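Local atomic coordinates of beta-lactamase-related domain-containing protein (Bacteroides dorei DSM 17855, PDB entry 5TGF), a protein that is probably a serine hydrolase of the beta-lactamase and penicillin-binding protein superfamily, of undefined substrate, and binds calcium. Residues V253-G258 against S322-P327; G268-L273 against Q283-G288; P287-A292 against I307-G312; G291-I296 against P327-T332. All coordinates share one frame; numbering follows the deposited sequence.

Interaction 1: V253-G258 against S322-P327; sequences VEKALG and SFYGSP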
loop_
_atom_site.group_PDB
_atom_site.type_symbol
_atom_site.label_atom_id
_atom_site.label_comp_id
_atom_site.label_asym_id
_atom_site.label_seq_id
_atom_site.Cartn_x
_atom_site.Cartn_y
_atom_site.Cartn_z
ATOM N N VAL A 253 6.669 -10.917 4.241
ATOM C CA VAL A 253 7.773 -11.162 3.299
ATOM C C VAL A 253 8.405 -12.570 3.510
ATOM O O VAL A 253 8.689 -13.302 2.521
ATOM C CB VAL A 253 8.806 -10.024 3.347
ATOM C CG1 VAL A 253 10.106 -10.418 2.696
ATOM C CG2 VAL A 253 8.241 -8.753 2.724
ATOM N N GLU A 254 8.602 -12.948 4.766
ATOM C CA GLU A 254 9.169 -14.270 5.089
ATOM C C GLU A 254 8.183 -15.391 4.746
ATOM O O GLU A 254 8.544 -16.347 4.060
ATOM C CB GLU A 254 9.583 -14.391 6.584
ATOM C CG GLU A 254 10.051 -15.821 6.982
ATOM C CD GLU A 254 10.142 -16.048 8.516
ATOM O OE1 GLU A 254 10.585 -15.120 9.217
ATOM O OE2 GLU A 254 9.725 -17.130 9.052
ATOM N N LYS A 255 6.920 -15.178 5.086
ATOM C CA LYS A 255 5.883 -16.179 4.920
ATOM C C LYS A 255 5.463 -16.369 3.464
ATOM O O LYS A 255 5.271 -17.486 3.018
ATOM C CB LYS A 255 4.655 -15.805 5.769
ATOM C CG LYS A 255 3.598 -16.893 5.765
ATOM C CD LYS A 255 2.649 -16.752 6.937
ATOM C CE LYS A 255 1.399 -17.561 6.671
ATOM N NZ LYS A 255 0.386 -17.330 7.730
ATOM N N ALA A 256 5.325 -15.273 2.738
ATOM C CA ALA A 256 4.863 -15.302 1.351
ATOM C C ALA A 256 5.953 -15.478 0.313
ATOM O O ALA A 256 5.709 -16.068 -0.750
ATOM C CB ALA A 256 4.047 -14.041 1.040
ATOM N N LEU A 257 7.137 -14.913 0.554
ATOM C CA LEU A 257 8.216 -14.964 -0.410
ATOM C C LEU A 257 9.438 -15.771 0.018
ATOM O O LEU A 257 10.390 -15.902 -0.763
ATOM C CB LEU A 257 8.648 -13.541 -0.839
ATOM C CG LEU A 257 7.584 -12.693 -1.519
ATOM C CD1 LEU A 257 7.024 -11.625 -0.592
ATOM C CD2 LEU A 257 8.138 -12.071 -2.773
ATOM N N GLY A 258 9.504 -16.172 1.288
ATOM C CA GLY A 258 10.709 -16.895 1.764
ATOM C C GLY A 258 11.960 -16.064 1.913
ATOM O O GLY A 258 13.075 -16.607 1.921
ATOM N N SER A 322 -5.607 -15.448 -0.635
ATOM C CA SER A 322 -5.676 -14.248 -1.460
ATOM C C SER A 322 -4.672 -13.184 -0.987
ATOM O O SER A 322 -4.530 -12.135 -1.632
ATOM C CB SER A 322 -7.095 -13.672 -1.467
ATOM O OG SER A 322 -7.573 -13.439 -0.162
ATOM N N PHE A 323 -4.056 -13.392 0.174
ATOM C CA PHE A 323 -3.002 -12.482 0.672
ATOM C C PHE A 323 -1.596 -13.087 0.494
ATOM O O PHE A 323 -0.770 -12.581 -0.297
ATOM C CB PHE A 323 -3.286 -12.141 2.132
ATOM C CG PHE A 323 -2.320 -11.161 2.729
ATOM C CD1 PHE A 323 -2.189 -9.874 2.204
ATOM C CD2 PHE A 323 -1.643 -11.470 3.892
ATOM C CE1 PHE A 323 -1.309 -8.958 2.769
ATOM C CE2 PHE A 323 -0.797 -10.541 4.500
ATOM C CZ PHE A 323 -0.632 -9.280 3.934
ATOM N N TYR A 324 -1.350 -14.206 1.170
ATOM C CA TYR A 324 -0.011 -14.824 1.147
ATOM C C TYR A 324 0.363 -15.481 -0.165
ATOM O O TYR A 324 1.548 -15.697 -0.422
ATOM C CB TYR A 324 0.133 -15.827 2.293
ATOM C CG TYR A 324 0.003 -15.179 3.658
ATOM C CD1 TYR A 324 1.023 -14.376 4.154
ATOM C CD2 TYR A 324 -1.108 -15.364 4.443
ATOM C CE1 TYR A 324 0.935 -13.801 5.376
ATOM C CE2 TYR A 324 -1.205 -14.782 5.694
ATOM C CZ TYR A 324 -0.145 -14.018 6.153
ATOM O OH TYR A 324 -0.236 -13.391 7.344
ATOM N N GLY A 325 -0.624 -15.786 -1.015
ATOM C CA GLY A 325 -0.368 -16.431 -2.308
ATOM C C GLY A 325 -0.032 -15.455 -3.423
ATOM O O GLY A 325 0.498 -15.848 -4.454
ATOM N N SER A 326 -0.302 -14.167 -3.202
ATOM C CA SER A 326 -0.235 -13.178 -4.280
ATOM C C SER A 326 1.100 -13.034 -5.017
ATOM O O SER A 326 1.104 -12.863 -6.250
ATOM C CB SER A 326 -0.637 -11.825 -3.712
ATOM O OG SER A 326 -1.989 -11.910 -3.277
ATOM N N PRO A 327 2.251 -13.133 -4.307
ATOM C CA PRO A 327 3.513 -13.047 -5.059
ATOM C C PRO A 327 3.743 -14.144 -6.085
ATOM O O PRO A 327 4.718 -14.034 -6.841
ATOM C CB PRO A 327 4.605 -13.179 -3.967
ATOM C CG PRO A 327 3.935 -12.878 -2.721
ATOM C CD PRO A 327 2.488 -13.217 -2.854
HETATM O O HOH W 1 3.334 -17.159 -1.640
#
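The last turn of helix 252-257 abuts a type I beta turn, Phe323 to Ser326, with the CA atoms of Ala256 and Tyr324 4.9 Å apart; the helix ends at Leu257, and Gly258 follows with positive phi. The contact is a helix end packed on the turn that leads into the C-terminal helix 328-337 of this beta-lactamase-like fold. No direct hydrogen bond joins the two segments. Instead a water donates to both backbone carbonyls, 2.8 Å from Ala256 O and 2.6 Å from Tyr324 O. At the surface, Lys255 sets CG anti to its backbone N (chi1 -173°) and runs extended across the Tyr324 ring. Its CE stands over the ring centre, 3.8 Å from the centroid, and NZ makes a cation-pi contact 4.0 Å from the same point. The phenol is thus held between the lysine chain on one face and the CD2 edge of Phe323 on the other, while its OH bonds a glycerol, probably from the crystallisation liquor. Ala256 CB sits against Tyr324 O (3.3 Å), near the ring edge, and touches Pro327 CG. Leu257 crosses the proline obliquely, laying its branch point on the pyrrolidine ring, with CG 3.8 Å from Pro327 CG.

Interaction 2: G268-L273 against Q283-G288; sequences GEWREL and QISSPG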
loop_
_atom_site.group_PDB
_atom_site.type_symbol
_atom_site.label_atom_id
_atom_site.label_comp_id
_atom_site.label_asym_id
_atom_site.label_seq_id
_atom_site.Cartn_x
_atom_site.Cartn_y
_atom_site.Cartn_z
ATOM N N GLY A 268 4.515 2.776 3.632
ATOM C CA GLY A 268 3.293 2.197 3.046
ATOM C C GLY A 268 3.468 1.148 1.949
ATOM O O GLY A 268 2.605 1.006 1.121
ATOM N N GLU A 269 4.590 0.436 1.942
ATOM C CA GLU A 269 4.893 -0.527 0.913
ATOM C C GLU A 269 5.907 -1.551 1.432
ATOM O O GLU A 269 6.824 -1.205 2.237
ATOM C CB GLU A 269 5.441 0.176 -0.329
ATOM C CG GLU A 269 6.733 0.973 -0.104
ATOM C CD GLU A 269 6.834 2.200 -1.030
ATOM O OE1 GLU A 269 7.582 2.159 -2.041
ATOM O OE2 GLU A 269 6.084 3.202 -0.795
ATOM N N TRP A 270 5.754 -2.793 0.978
ATOM C CA TRP A 270 6.671 -3.874 1.329
ATOM C C TRP A 270 7.862 -3.886 0.390
ATOM O O TRP A 270 7.725 -3.740 -0.855
ATOM C CB TRP A 270 5.983 -5.262 1.243
ATOM C CG TRP A 270 4.809 -5.466 2.177
ATOM C CD1 TRP A 270 3.481 -5.207 1.916
ATOM C CD2 TRP A 270 4.849 -6.016 3.490
ATOM N NE1 TRP A 270 2.725 -5.482 3.020
ATOM C CE2 TRP A 270 3.539 -5.987 3.996
ATOM C CE3 TRP A 270 5.895 -6.431 4.340
ATOM C CZ2 TRP A 270 3.232 -6.391 5.292
ATOM C CZ3 TRP A 270 5.569 -6.869 5.632
ATOM C CH2 TRP A 270 4.270 -6.846 6.089
ATOM N N ARG A 271 9.025 -4.086 0.989
ATOM C CA ARG A 271 10.262 -4.393 0.298
ATOM C C ARG A 271 10.424 -5.900 0.152
ATOM O O ARG A 271 10.906 -6.573 1.045
ATOM C CB ARG A 271 11.427 -3.751 1.053
ATOM C CG ARG A 271 11.346 -2.219 1.104
ATOM C CD ARG A 271 12.379 -1.533 2.004
ATOM N NE ARG A 271 13.650 -2.256 2.146
ATOM C CZ ARG A 271 14.823 -1.936 1.614
ATOM N NH1 ARG A 271 14.979 -0.937 0.757
ATOM N NH2 ARG A 271 15.847 -2.689 1.905
ATOM N N GLU A 272 9.839 -6.460 -0.905
ATOM C CA GLU A 272 9.718 -7.919 -1.020
ATOM C C GLU A 272 11.069 -8.571 -1.372
ATOM O O GLU A 272 11.407 -9.613 -0.825
ATOM C CB GLU A 272 8.702 -8.326 -2.085
ATOM C CG GLU A 272 7.267 -7.971 -1.739
ATOM C CD GLU A 272 6.259 -8.574 -2.714
ATOM O OE1 GLU A 272 6.602 -8.802 -3.881
ATOM O OE2 GLU A 272 5.099 -8.728 -2.323
ATOM N N LEU A 273 11.821 -7.982 -2.300
ATOM C CA LEU A 273 13.140 -8.526 -2.660
ATOM C C LEU A 273 14.171 -7.403 -2.547
ATOM O O LEU A 273 13.980 -6.286 -3.103
ATOM C CB LEU A 273 13.134 -9.073 -4.088
ATOM C CG LEU A 273 12.077 -10.099 -4.445
ATOM C CD1 LEU A 273 12.110 -10.419 -5.950
ATOM C CD2 LEU A 273 12.309 -11.347 -3.611
ATOM N N GLN A 283 12.162 -5.389 -5.723
ATOM C CA GLN A 283 10.717 -5.680 -5.860
ATOM C C GLN A 283 9.969 -5.095 -4.667
ATOM O O GLN A 283 10.323 -5.352 -3.504
ATOM C CB GLN A 283 10.456 -7.173 -5.995
ATOM C CG GLN A 283 9.011 -7.483 -6.416
ATOM C CD GLN A 283 8.810 -8.924 -6.864
ATOM O OE1 GLN A 283 9.060 -9.248 -8.017
ATOM N NE2 GLN A 283 8.353 -9.788 -5.951
ATOM N N ILE A 284 8.994 -4.263 -4.973
ATOM C CA ILE A 284 8.183 -3.562 -3.993
ATOM C C ILE A 284 6.678 -3.819 -4.316
ATOM O O ILE A 284 6.262 -3.930 -5.485
ATOM C CB ILE A 284 8.488 -2.049 -4.076
ATOM C CG1 ILE A 284 9.936 -1.765 -3.613
ATOM C CG2 ILE A 284 7.524 -1.227 -3.221
ATOM C CD1 ILE A 284 10.489 -0.516 -4.225
ATOM N N SER A 285 5.868 -3.927 -3.265
ATOM C CA SER A 285 4.454 -4.220 -3.416
ATOM C C SER A 285 3.631 -3.649 -2.283
ATOM O O SER A 285 4.167 -3.172 -1.266
ATOM C CB SER A 285 4.259 -5.727 -3.438
ATOM O OG SER A 285 4.378 -6.194 -2.097
ATOM N N SER A 286 2.305 -3.686 -2.465
ATOM C CA SER A 286 1.345 -3.350 -1.402
ATOM C C SER A 286 0.082 -4.263 -1.492
ATOM O O SER A 286 -0.997 -3.811 -1.882
ATOM C CB SER A 286 0.972 -1.877 -1.476
ATOM O OG SER A 286 0.386 -1.417 -0.248
ATOM N N PRO A 287 0.215 -5.567 -1.140
ATOM C CA PRO A 287 -0.916 -6.468 -1.297
ATOM C C PRO A 287 -2.036 -6.156 -0.322
ATOM O O PRO A 287 -1.772 -5.721 0.782
ATOM C CB PRO A 287 -0.338 -7.853 -0.983
ATOM C CG PRO A 287 1.131 -7.661 -0.932
ATOM C CD PRO A 287 1.357 -6.236 -0.517
ATOM N N GLY A 288 -3.271 -6.402 -0.731
ATOM C CA GLY A 288 -4.419 -6.342 0.186
ATOM C C GLY A 288 -4.895 -7.741 0.521
ATOM O O GLY A 288 -4.663 -8.658 -0.245
HETATM O O HOH W 2 -0.009 -4.579 2.733
#
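Backbone hydrogen bonds tie strands 270-272 and 283-285 into an antiparallel hairpin, their short axes 143° apart. Trp270 and Ser285 form a hydrogen-bonded pair: Trp270 N meets Ser285 O at 2.8 Å, nearly along the C=O axis, and Ser285 N returns to Trp270 O. A classic beta bulge follows, in which Glu272 and Leu273 both face Gln283; Gln283 O takes a weak bond from Glu272 N and a straighter one from Leu273 N (3.3 Å), on a lone pair.

Side-chain polar bonds converge on the buried Glu272 carboxylate. Gln283 NE2 reaches OE1 of Glu272 at 2.9 Å, nearly along the C-O axis, whereas Ser285 OG donates to Glu272 OE2 at 2.6 Å from well above the carboxylate plane. Tyr293 OH and Tyr252 OH supply further bonds, a setting that would probably favour the charged form.

A water bridge links the segments near the other end, accepting from Trp270 NE1 and donating to Pro287 O.

Apolar packing flanks this network. Trp270 crosses Pro287 at about a right angle, CD1 3.4 Å from Pro287 CD, and Leu273 packs alongside the aliphatic part of Gln283.

Strand 270-274 is an edge strand of the six-stranded antiparallel sheet. Helix 252-257 covers Trp270 and Glu272, helix 60-74 lies against Glu269, Ile284 and Ser286, and strand 293-297 continues the sheet beyond strand 283-285.

Interaction 3: P287-A292 against I307-G312; sequences PGWAGA and IAHVQG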
loop_
_atom_site.group_PDB
_atom_site.type_symbol
_atom_site.label_atom_id
_atom_site.label_comp_id
_atom_site.label_asym_id
_atom_site.label_seq_id
_atom_site.Cartn_x
_atom_site.Cartn_y
_atom_site.Cartn_z
ATOM N N PRO A 287 0.215 -5.567 -1.140
ATOM C CA PRO A 287 -0.916 -6.468 -1.297
ATOM C C PRO A 287 -2.036 -6.156 -0.322
ATOM O O PRO A 287 -1.772 -5.721 0.782
ATOM C CB PRO A 287 -0.338 -7.853 -0.983
ATOM C CG PRO A 287 1.131 -7.661 -0.932
ATOM C CD PRO A 287 1.357 -6.236 -0.517
ATOM N N GLY A 288 -3.271 -6.402 -0.731
ATOM C CA GLY A 288 -4.419 -6.342 0.186
ATOM C C GLY A 288 -4.895 -7.741 0.521
ATOM O O GLY A 288 -4.663 -8.658 -0.245
ATOM N N TRP A 289 -5.604 -7.881 1.629
ATOM C CA TRP A 289 -5.998 -9.188 2.129
ATOM C C TRP A 289 -6.888 -9.946 1.130
ATOM O O TRP A 289 -6.925 -11.179 1.155
ATOM C CB TRP A 289 -6.711 -9.091 3.485
ATOM C CG TRP A 289 -8.064 -8.385 3.439
ATOM C CD1 TRP A 289 -8.266 -7.045 3.621
ATOM C CD2 TRP A 289 -9.365 -8.953 3.247
ATOM N NE1 TRP A 289 -9.575 -6.737 3.487
ATOM C CE2 TRP A 289 -10.292 -7.883 3.298
ATOM C CE3 TRP A 289 -9.843 -10.240 3.000
ATOM C CZ2 TRP A 289 -11.659 -8.063 3.103
ATOM C CZ3 TRP A 289 -11.230 -10.427 2.835
ATOM C CH2 TRP A 289 -12.109 -9.341 2.890
ATOM N N ALA A 290 -7.668 -9.199 0.326
ATOM C CA ALA A 290 -8.692 -9.777 -0.537
ATOM C C ALA A 290 -8.229 -10.040 -1.964
ATOM O O ALA A 290 -9.052 -10.430 -2.828
ATOM C CB ALA A 290 -9.950 -8.890 -0.544
ATOM N N GLY A 291 -6.933 -9.903 -2.219
ATOM C CA GLY A 291 -6.344 -10.349 -3.471
ATOM C C GLY A 291 -5.711 -9.303 -4.376
ATOM O O GLY A 291 -4.936 -9.651 -5.250
ATOM N N ALA A 292 -5.953 -8.020 -4.119
ATOM C CA ALA A 292 -5.320 -6.971 -4.904
ATOM C C ALA A 292 -3.792 -7.036 -4.694
ATOM O O ALA A 292 -3.312 -7.093 -3.538
ATOM C CB ALA A 292 -5.845 -5.598 -4.499
ATOM N N ILE A 307 -6.222 -6.941 -9.888
ATOM C CA ILE A 307 -7.321 -6.422 -9.070
ATOM C C ILE A 307 -8.472 -7.437 -9.031
ATOM O O ILE A 307 -8.851 -8.045 -10.047
ATOM C CB ILE A 307 -7.791 -5.035 -9.534
ATOM C CG1 ILE A 307 -8.660 -4.366 -8.478
ATOM C CG2 ILE A 307 -8.492 -5.108 -10.881
ATOM C CD1 ILE A 307 -9.043 -2.928 -8.853
ATOM N N ALA A 308 -8.981 -7.665 -7.823
ATOM C CA ALA A 308 -9.998 -8.620 -7.537
ATOM C C ALA A 308 -10.343 -8.532 -6.050
ATOM O O ALA A 308 -9.618 -7.883 -5.289
ATOM C CB ALA A 308 -9.530 -10.029 -7.885
ATOM N N HIS A 309 -11.435 -9.176 -5.662
ATOM C CA HIS A 309 -11.866 -9.215 -4.254
ATOM C C HIS A 309 -12.362 -10.630 -3.959
ATOM O O HIS A 309 -13.356 -11.089 -4.500
ATOM C CB HIS A 309 -12.940 -8.167 -3.939
ATOM C CG HIS A 309 -13.188 -7.979 -2.469
ATOM N ND1 HIS A 309 -13.614 -9.006 -1.645
ATOM C CD2 HIS A 309 -12.992 -6.913 -1.660
ATOM C CE1 HIS A 309 -13.678 -8.566 -0.395
ATOM N NE2 HIS A 309 -13.288 -7.311 -0.377
ATOM N N VAL A 310 -11.650 -11.322 -3.090
ATOM C CA VAL A 310 -11.972 -12.732 -2.739
ATOM C C VAL A 310 -13.412 -12.834 -2.243
ATOM O O VAL A 310 -13.975 -11.887 -1.637
ATOM C CB VAL A 310 -10.940 -13.283 -1.691
ATOM C CG1 VAL A 310 -11.235 -12.688 -0.310
ATOM C CG2 VAL A 310 -10.915 -14.806 -1.635
ATOM N N GLN A 311 -14.040 -13.958 -2.555
ATOM C CA GLN A 311 -15.309 -14.302 -1.904
ATOM C C GLN A 311 -15.051 -15.363 -0.871
ATOM O O GLN A 311 -14.278 -16.291 -1.107
ATOM C CB GLN A 311 -16.440 -14.691 -2.871
ATOM C CG GLN A 311 -16.204 -15.758 -3.921
ATOM C CD GLN A 311 -17.099 -15.577 -5.192
ATOM O OE1 GLN A 311 -18.108 -14.833 -5.189
ATOM N NE2 GLN A 311 -16.725 -16.270 -6.290
ATOM N N GLY A 312 -15.623 -15.154 0.306
ATOM C CA GLY A 312 -15.395 -16.031 1.440
ATOM C C GLY A 312 -14.126 -15.638 2.152
ATOM O O GLY A 312 -13.692 -14.497 2.079
#
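Ala290 is the centre of this contact between two loops at one end of the beta-lactamase-type antiparallel sheet. It sits in the type I beta turn Gly288 to Gly291, which precedes strand 293-297, while residues 308-312 follow strand 302-307. The methyl CB of Ala290 stands over the middle of the His309 ring, 3.6 Å from its centroid and only 4° off the normal, a CH-pi contact. Trp289 folds back so that one face of its indole covers the same methyl. The two aromatic planes are 86° apart, and Trp289 CH2 comes within 3.7 Å of His309 CE1, so the methyl fills the corner between them. The backbone adds one bond: Val310 N donates to Ala290 O at 2.8 Å, in the carbonyl plane and on a lone pair. Val310 CG1 packs against Trp289 CZ3 at 3.9 Å and also touches Ala290 CB.

A second shell fixes these groups. Trp289 NE1 bonds Gly194 O, and Ser322 OG holds Trp289 O. His309 NE2 pairs with His195 NE2. Gly291 has positive-phi backbone angles that would jam a CB against the preceding carbonyl, so the turn calls for glycine there. A glycerol, probably from the crystallisation liquor, lies beside Trp289. His309 takes its rotation partly from its own chain: ND1 of His309 donates to Val310 O at 2.9 Å, within 10° of the imidazole plane.

Interaction 4: G291-I296 against P327-T332; sequences GAYPWI and PVLSET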
loop_
_atom_site.group_PDB
_atom_site.type_symbol
_atom_site.label_atom_id
_atom_site.label_comp_id
_atom_site.label_asym_id
_atom_site.label_seq_id
_atom_site.Cartn_x
_atom_site.Cartn_y
_atom_site.Cartn_z
ATOM N N GLY A 291 -6.933 -9.903 -2.219
ATOM C CA GLY A 291 -6.344 -10.349 -3.471
ATOM C C GLY A 291 -5.711 -9.303 -4.376
ATOM O O GLY A 291 -4.936 -9.651 -5.250
ATOM N N ALA A 292 -5.953 -8.020 -4.119
ATOM C CA ALA A 292 -5.320 -6.971 -4.904
ATOM C C ALA A 292 -3.792 -7.036 -4.694
ATOM O O ALA A 292 -3.312 -7.093 -3.538
ATOM C CB ALA A 292 -5.845 -5.598 -4.499
ATOM N N TYR A 293 -3.048 -7.043 -5.783
ATOM C CA TYR A 293 -1.581 -7.168 -5.733
ATOM C C TYR A 293 -0.949 -6.248 -6.779
ATOM O O TYR A 293 -0.867 -6.618 -7.971
ATOM C CB TYR A 293 -1.166 -8.587 -6.005
ATOM C CG TYR A 293 0.336 -8.796 -5.876
ATOM C CD1 TYR A 293 0.960 -8.797 -4.624
ATOM C CD2 TYR A 293 1.104 -9.077 -6.980
ATOM C CE1 TYR A 293 2.331 -8.996 -4.510
ATOM C CE2 TYR A 293 2.460 -9.278 -6.882
ATOM C CZ TYR A 293 3.072 -9.247 -5.639
ATOM O OH TYR A 293 4.448 -9.431 -5.577
ATOM N N PRO A 294 -0.482 -5.088 -6.341
ATOM C CA PRO A 294 0.343 -4.245 -7.149
ATOM C C PRO A 294 1.833 -4.458 -6.883
ATOM O O PRO A 294 2.247 -4.599 -5.726
ATOM C CB PRO A 294 -0.096 -2.856 -6.710
ATOM C CG PRO A 294 -0.405 -3.019 -5.236
ATOM C CD PRO A 294 -0.778 -4.460 -5.035
ATOM N N TRP A 295 2.654 -4.429 -7.925
ATOM C CA TRP A 295 4.086 -4.531 -7.709
ATOM C C TRP A 295 4.918 -3.840 -8.757
ATOM O O TRP A 295 4.465 -3.615 -9.904
ATOM C CB TRP A 295 4.501 -5.988 -7.598
ATOM C CG TRP A 295 4.722 -6.688 -8.901
ATOM C CD1 TRP A 295 5.931 -7.029 -9.441
ATOM C CD2 TRP A 295 3.726 -7.240 -9.774
ATOM N NE1 TRP A 295 5.744 -7.670 -10.651
ATOM C CE2 TRP A 295 4.409 -7.873 -10.847
ATOM C CE3 TRP A 295 2.321 -7.276 -9.754
ATOM C CZ2 TRP A 295 3.733 -8.492 -11.925
ATOM C CZ3 TRP A 295 1.643 -7.888 -10.822
ATOM C CH2 TRP A 295 2.359 -8.517 -11.875
ATOM N N ILE A 296 6.161 -3.590 -8.379
ATOM C CA ILE A 296 7.195 -3.169 -9.309
ATOM C C ILE A 296 8.388 -4.106 -9.103
ATOM O O ILE A 296 8.782 -4.387 -7.954
ATOM C CB ILE A 296 7.612 -1.733 -9.034
ATOM C CG1 ILE A 296 6.493 -0.759 -9.407
ATOM C CG2 ILE A 296 8.898 -1.382 -9.751
ATOM C CD1 ILE A 296 6.823 0.669 -9.016
ATOM N N PRO A 327 2.251 -13.133 -4.307
ATOM C CA PRO A 327 3.513 -13.047 -5.059
ATOM C C PRO A 327 3.743 -14.144 -6.085
ATOM O O PRO A 327 4.718 -14.034 -6.841
ATOM C CB PRO A 327 4.605 -13.179 -3.967
ATOM C CG PRO A 327 3.935 -12.878 -2.721
ATOM C CD PRO A 327 2.488 -13.217 -2.854
ATOM N N VAL A 328 2.879 -15.155 -6.173
ATOM C CA VAL A 328 2.943 -16.070 -7.347
ATOM C C VAL A 328 2.805 -15.287 -8.667
ATOM O O VAL A 328 3.340 -15.690 -9.715
ATOM C CB VAL A 328 1.941 -17.248 -7.283
ATOM C CG1 VAL A 328 0.530 -16.781 -7.565
ATOM C CG2 VAL A 328 2.327 -18.342 -8.272
ATOM N N LEU A 329 2.137 -14.131 -8.617
ATOM C CA LEU A 329 1.918 -13.342 -9.812
ATOM C C LEU A 329 3.215 -12.695 -10.317
ATOM O O LEU A 329 3.567 -12.777 -11.497
ATOM C CB LEU A 329 0.882 -12.247 -9.535
ATOM C CG LEU A 329 -0.527 -12.762 -9.302
ATOM C CD1 LEU A 329 -1.342 -11.690 -8.577
ATOM C CD2 LEU A 329 -1.175 -13.165 -10.621
ATOM N N SER A 330 3.932 -12.043 -9.420
ATOM C CA SER A 330 5.223 -11.447 -9.779
ATOM C C SER A 330 6.271 -12.535 -10.088
ATOM O O SER A 330 7.083 -12.354 -10.987
ATOM C CB SER A 330 5.715 -10.514 -8.677
ATOM O OG SER A 330 5.546 -11.128 -7.411
ATOM N N GLU A 331 6.214 -13.658 -9.388
ATOM C CA GLU A 331 7.157 -14.762 -9.647
ATOM C C GLU A 331 6.954 -15.291 -11.059
ATOM O O GLU A 331 7.922 -15.520 -11.802
ATOM C CB GLU A 331 6.899 -15.926 -8.661
ATOM C CG GLU A 331 7.813 -17.134 -8.825
ATOM C CD GLU A 331 7.455 -18.293 -7.897
ATOM O OE1 GLU A 331 8.354 -18.930 -7.335
ATOM O OE2 GLU A 331 6.268 -18.570 -7.703
ATOM N N THR A 332 5.687 -15.475 -11.440
ATOM C CA THR A 332 5.339 -16.035 -12.755
ATOM C C THR A 332 5.675 -15.042 -13.866
ATOM O O THR A 332 6.216 -15.419 -14.928
ATOM C CB THR A 332 3.873 -16.467 -12.793
ATOM O OG1 THR A 332 3.575 -17.367 -11.711
ATOM C CG2 THR A 332 3.514 -17.172 -14.121
HETATM O O HOH W 3 7.777 -9.332 -11.960
#
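Ser330, on the first turn of the C-terminal helix 328-337, wedges between two aromatic side chains of strand 293-296; this is a helix layered on the sheet, with short axes 9.6 Å apart. That wedge is the tight part. Ser330 OG lies 2.7 Å from Tyr293 OH, at the edge of the phenol ring, and can donate a hydrogen bond to it, although the serine proton may instead turn to Pro327 O. CB of the same serine stands over the Trp295 indole, 3.5 Å from the five-membered-ring centroid, as a CH-pi contact. With CG anti to the backbone N (chi1 -176°), Tyr293 extends toward the helix, and Leu329 slides past it in the opposite direction, CD1 3.9 Å from Tyr293 CD2.

Packing is looser at the margins. Pro327 approaches one face of the phenol, its N offset toward the rim. At the indole N-H a water bridges the two segments, accepting from Trp295 NE1 at 2.9 Å and donating to Ser330 O over a long 3.2 Å.

Tyr293 OH also bonds Glu272 OE1, so two hydroxyls and a carboxylate can form a buried polar chain. A carboxylate so close would probably raise the pKa of the phenol and keep it neutral.

Overall arrangement
Interactions 1, 2 and 4 lie close together, with centres 9 to 10 Å apart, and Tyr252 packs against residues of all three. Interactions 1 and 4 share Pro327; interactions 2 and 4 are joined by neighbouring strands, Ile284 O lying 2.9 Å from Ile296 N. Interaction 3 lies further from the others, 12 to 15 Å between centres, but shares Pro287 and Gly288 with interaction 2 and Gly291 and Ala292 with interaction 4, and meets interaction 1 where Ser322 OG lies 2.7 Å from Trp289 O. Trp270 touches residues of a possible SxxK set, Ser58, Lys61 and Tyr147, consistent with a serine-hydrolase site nearby. The calcium site lies away from all four.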